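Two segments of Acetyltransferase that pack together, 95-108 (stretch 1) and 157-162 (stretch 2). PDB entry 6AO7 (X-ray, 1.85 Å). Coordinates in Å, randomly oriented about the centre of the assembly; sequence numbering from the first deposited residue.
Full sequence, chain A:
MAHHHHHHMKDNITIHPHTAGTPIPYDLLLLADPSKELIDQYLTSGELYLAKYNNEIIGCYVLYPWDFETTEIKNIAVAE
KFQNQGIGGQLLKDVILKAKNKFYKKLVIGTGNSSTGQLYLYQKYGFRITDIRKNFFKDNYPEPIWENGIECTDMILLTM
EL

Stretch 1 95-108: VILKAKNKFYKKLV
Stretch 2 (157-162) LLTMEL

Three backbone hydrogen bonds join the two stretches. Leu162 N donates to Lys105 O at 2.8 Å, with an angle at the hydrogen of 174°. Leu107 and Met160 form a reciprocal pair: Leu107 N to Met160 O is 2.9 Å (170°), and Met160 N to Leu107 O is 2.8 Å (161°). All three are short and nearly straight.

These bonds set an antiparallel register. The N-to-C directions of strand 106-108 and strand 157-161 differ by 155°, and the strand axes approach to 4.6 Å. Lys106 faces Glu161 and Val108 faces Thr159 as non-hydrogen-bonded pairs, with CA-CA distances of 4.8 and 4.5 Å. Leu107 and Met160, the hydrogen-bonded pair between them, have CA atoms 5.1 Å apart. Phi/psi values are extended: -128/141 at Lys106, -116/129 at Leu107, -121/127 at Met160. CA-H...O contacts supplement the ladder, such as Thr159 CA to Leu107 O at 3.3 Å and Val108 CA to Leu158 O at 3.3 Å.

One salt bridge crosses the contact. Lys100 NZ lies 3.7 Å from Leu162 OXT, part of the C-terminal carboxylate. It is long, so the attraction is mainly electrostatic. The lysine CA-to-CB bond points sideways, but the end of the chain comes nearer.

Stretch 1 reaches its strand from a helix, 95-101. Ala99 N bonds to Val95 O at 2.9 Å and Lys100 N to Ile96 O at 3.1 Å. Lys102 (-93/14) is the first residue to leave helical geometry. Phe103 has positive phi (68/26). Tyr104 is extended (-73/150), and its N bonds to Ala99 O at 3.1 Å.

Leu162 has the largest covered area, 150 Å² of residue surface. Its rotamer is m,t. Its CD1 packs 3.7 Å from Ala99 CB and 4.0 Å from Tyr104 CB. Its CD2 lies 4.0 Å from Ile96 CG2 and 4.1 Å from Leu107 CB. This leucine therefore joins helix and strand through apolar contacts.

Met160 and Leu107 share one sheet face, with CB atoms 4.5 Å apart. Met160 is t,t,t, and its SD meets Ile96 CD1 at 3.6 Å. Ile96 is m,t; Leu107 is t,p.

Lys106, Val108, Thr159 and Glu161 point to the opposite face. Val108 (t) places CG1 3.6 Å from Leu157 CG and CG2 3.7 Å from Thr159 OG1. The threonine (m) has its hydroxyl hydrogen-bonded elsewhere in the structure. Lys106 CB rests 4.1 Å from Thr159 CG2. The two stretches together bury 620 Å².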

# COMPACT_ATOMS: atom_id res chain seq x y z
N VAL A 95 -21.66 -0.65 3.72
CA VAL A 95 -21.11 -1.70 4.59
C VAL A 95 -20.89 -1.16 5.99
O VAL A 95 -21.19 -1.84 6.98
CB VAL A 95 -19.79 -2.25 4.03
CG1 VAL A 95 -19.21 -3.29 4.99
CG2 VAL A 95 -19.98 -2.83 2.67
N ILE A 96 -20.31 0.04 6.09
CA ILE A 96 -20.02 0.66 7.38
C ILE A 96 -21.29 0.79 8.21
O ILE A 96 -21.29 0.54 9.42
CB ILE A 96 -19.34 2.03 7.17
CG1 ILE A 96 -17.94 1.86 6.58
CG2 ILE A 96 -19.31 2.80 8.48
CD1 ILE A 96 -17.31 3.18 6.10
N LEU A 97 -22.39 1.19 7.58
CA LEU A 97 -23.64 1.32 8.32
C LEU A 97 -24.18 -0.05 8.75
O LEU A 97 -24.65 -0.21 9.88
CB LEU A 97 -24.68 2.07 7.50
CG LEU A 97 -25.85 2.61 8.32
CD1 LEU A 97 -26.09 4.08 7.99
CD2 LEU A 97 -27.12 1.79 8.10
N LYS A 98 -24.11 -1.04 7.86
CA LYS A 98 -24.62 -2.37 8.19
C LYS A 98 -23.85 -2.99 9.35
O LYS A 98 -24.44 -3.66 10.21
CB LYS A 98 -24.56 -3.29 6.97
CG LYS A 98 -25.89 -3.64 6.35
CD LYS A 98 -26.50 -2.47 5.59
CE LYS A 98 -27.33 -3.00 4.45
NZ LYS A 98 -27.88 -1.92 3.60
N ALA A 99 -22.53 -2.79 9.38
CA ALA A 99 -21.71 -3.39 10.43
C ALA A 99 -21.97 -2.71 11.77
O ALA A 99 -22.04 -3.38 12.81
CB ALA A 99 -20.23 -3.29 10.06
N LYS A 100 -22.10 -1.39 11.76
CA LYS A 100 -22.49 -0.65 12.95
C LYS A 100 -23.85 -1.11 13.46
O LYS A 100 -24.05 -1.28 14.67
CB LYS A 100 -22.51 0.84 12.64
CG LYS A 100 -21.53 1.68 13.41
CD LYS A 100 -21.71 3.15 13.07
CE LYS A 100 -21.23 3.46 11.65
NZ LYS A 100 -19.85 4.03 11.66
N ASN A 101 -24.80 -1.31 12.55
CA ASN A 101 -26.15 -1.69 12.96
C ASN A 101 -26.17 -3.06 13.63
O ASN A 101 -27.05 -3.33 14.45
CB ASN A 101 -27.09 -1.66 11.77
CG ASN A 101 -27.74 -0.30 11.58
OD1 ASN A 101 -27.48 0.63 12.34
ND2 ASN A 101 -28.57 -0.19 10.56
N LYS A 102 -25.22 -3.92 13.31
CA LYS A 102 -25.11 -5.21 13.98
C LYS A 102 -24.16 -5.17 15.18
O LYS A 102 -23.78 -6.23 15.70
CB LYS A 102 -24.69 -6.29 12.99
N PHE A 103 -23.78 -3.97 15.63
CA PHE A 103 -23.00 -3.75 16.85
C PHE A 103 -21.57 -4.28 16.75
O PHE A 103 -20.95 -4.63 17.76
CB PHE A 103 -23.68 -4.37 18.08
CG PHE A 103 -25.18 -4.22 18.13
CD1 PHE A 103 -25.99 -5.30 18.46
CD2 PHE A 103 -25.78 -3.00 17.87
CE1 PHE A 103 -27.38 -5.17 18.52
CE2 PHE A 103 -27.16 -2.86 17.91
CZ PHE A 103 -27.96 -3.95 18.25
N TYR A 104 -21.01 -4.36 15.55
CA TYR A 104 -19.58 -4.62 15.44
C TYR A 104 -18.80 -3.37 15.82
O TYR A 104 -19.29 -2.25 15.70
CB TYR A 104 -19.22 -5.10 14.02
CG TYR A 104 -19.78 -6.49 13.79
CD1 TYR A 104 -21.04 -6.67 13.26
CD2 TYR A 104 -19.06 -7.62 14.19
CE1 TYR A 104 -21.59 -7.94 13.11
CE2 TYR A 104 -19.59 -8.89 14.03
CZ TYR A 104 -20.85 -9.05 13.49
OH TYR A 104 -21.38 -10.30 13.33
N LYS A 105 -17.60 -3.59 16.36
CA LYS A 105 -16.69 -2.50 16.72
C LYS A 105 -15.58 -2.28 15.69
O LYS A 105 -15.10 -1.15 15.56
CB LYS A 105 -16.07 -2.74 18.10
N LYS A 106 -15.16 -3.32 14.97
CA LYS A 106 -14.13 -3.17 13.94
C LYS A 106 -14.62 -3.76 12.62
O LYS A 106 -15.27 -4.81 12.60
CB LYS A 106 -12.82 -3.84 14.32
CG LYS A 106 -12.09 -3.19 15.51
CD LYS A 106 -10.98 -4.11 15.98
CE LYS A 106 -9.80 -3.33 16.52
NZ LYS A 106 -8.75 -4.26 17.04
N LEU A 107 -14.29 -3.08 11.54
CA LEU A 107 -14.55 -3.54 10.18
C LEU A 107 -13.20 -3.75 9.50
O LEU A 107 -12.33 -2.87 9.54
CB LEU A 107 -15.41 -2.53 9.42
CG LEU A 107 -15.89 -2.85 8.00
CD1 LEU A 107 -16.74 -4.12 7.98
CD2 LEU A 107 -16.66 -1.67 7.48
N VAL A 108 -13.02 -4.92 8.90
CA VAL A 108 -11.73 -5.28 8.34
C VAL A 108 -11.90 -5.59 6.85
O VAL A 108 -12.94 -6.08 6.42
CB VAL A 108 -11.13 -6.48 9.09
CG1 VAL A 108 -9.96 -7.06 8.35
CG2 VAL A 108 -10.73 -6.04 10.50
N LEU A 157 -3.98 -6.15 5.40
CA LEU A 157 -5.22 -6.07 6.15
C LEU A 157 -5.40 -4.64 6.65
O LEU A 157 -4.48 -4.07 7.24
CB LEU A 157 -5.20 -7.05 7.32
CG LEU A 157 -6.49 -7.72 7.80
CD1 LEU A 157 -7.03 -8.68 6.74
CD2 LEU A 157 -6.28 -8.45 9.11
N LEU A 158 -6.58 -4.07 6.41
CA LEU A 158 -6.92 -2.74 6.88
C LEU A 158 -8.12 -2.82 7.81
O LEU A 158 -8.99 -3.66 7.64
CB LEU A 158 -7.24 -1.77 5.72
CG LEU A 158 -6.22 -1.63 4.59
CD1 LEU A 158 -6.47 -2.64 3.47
CD2 LEU A 158 -6.25 -0.19 4.01
N THR A 159 -8.17 -1.90 8.77
CA THR A 159 -9.13 -1.97 9.86
C THR A 159 -9.71 -0.59 10.09
O THR A 159 -8.99 0.40 10.13
CB THR A 159 -8.50 -2.44 11.17
OG1 THR A 159 -7.86 -3.70 10.97
CG2 THR A 159 -9.57 -2.58 12.24
N MET A 160 -11.02 -0.55 10.30
CA MET A 160 -11.72 0.68 10.62
C MET A 160 -12.40 0.51 11.96
O MET A 160 -13.15 -0.46 12.14
CB MET A 160 -12.74 1.04 9.55
CG MET A 160 -13.57 2.24 9.91
SD MET A 160 -14.93 2.42 8.75
CE MET A 160 -15.92 3.65 9.60
N GLU A 161 -12.15 1.43 12.89
CA GLU A 161 -12.87 1.42 14.15
C GLU A 161 -14.24 2.05 13.93
O GLU A 161 -14.34 3.18 13.44
CB GLU A 161 -12.09 2.17 15.23
N LEU A 162 -15.30 1.31 14.25
CA LEU A 162 -16.66 1.75 13.95
C LEU A 162 -17.23 2.58 15.09
O LEU A 162 -16.77 2.50 16.22
CB LEU A 162 -17.57 0.55 13.68
CG LEU A 162 -17.26 -0.31 12.46
CD1 LEU A 162 -18.02 -1.61 12.55
CD2 LEU A 162 -17.61 0.43 11.17
OXT LEU A 162 -18.18 3.34 14.88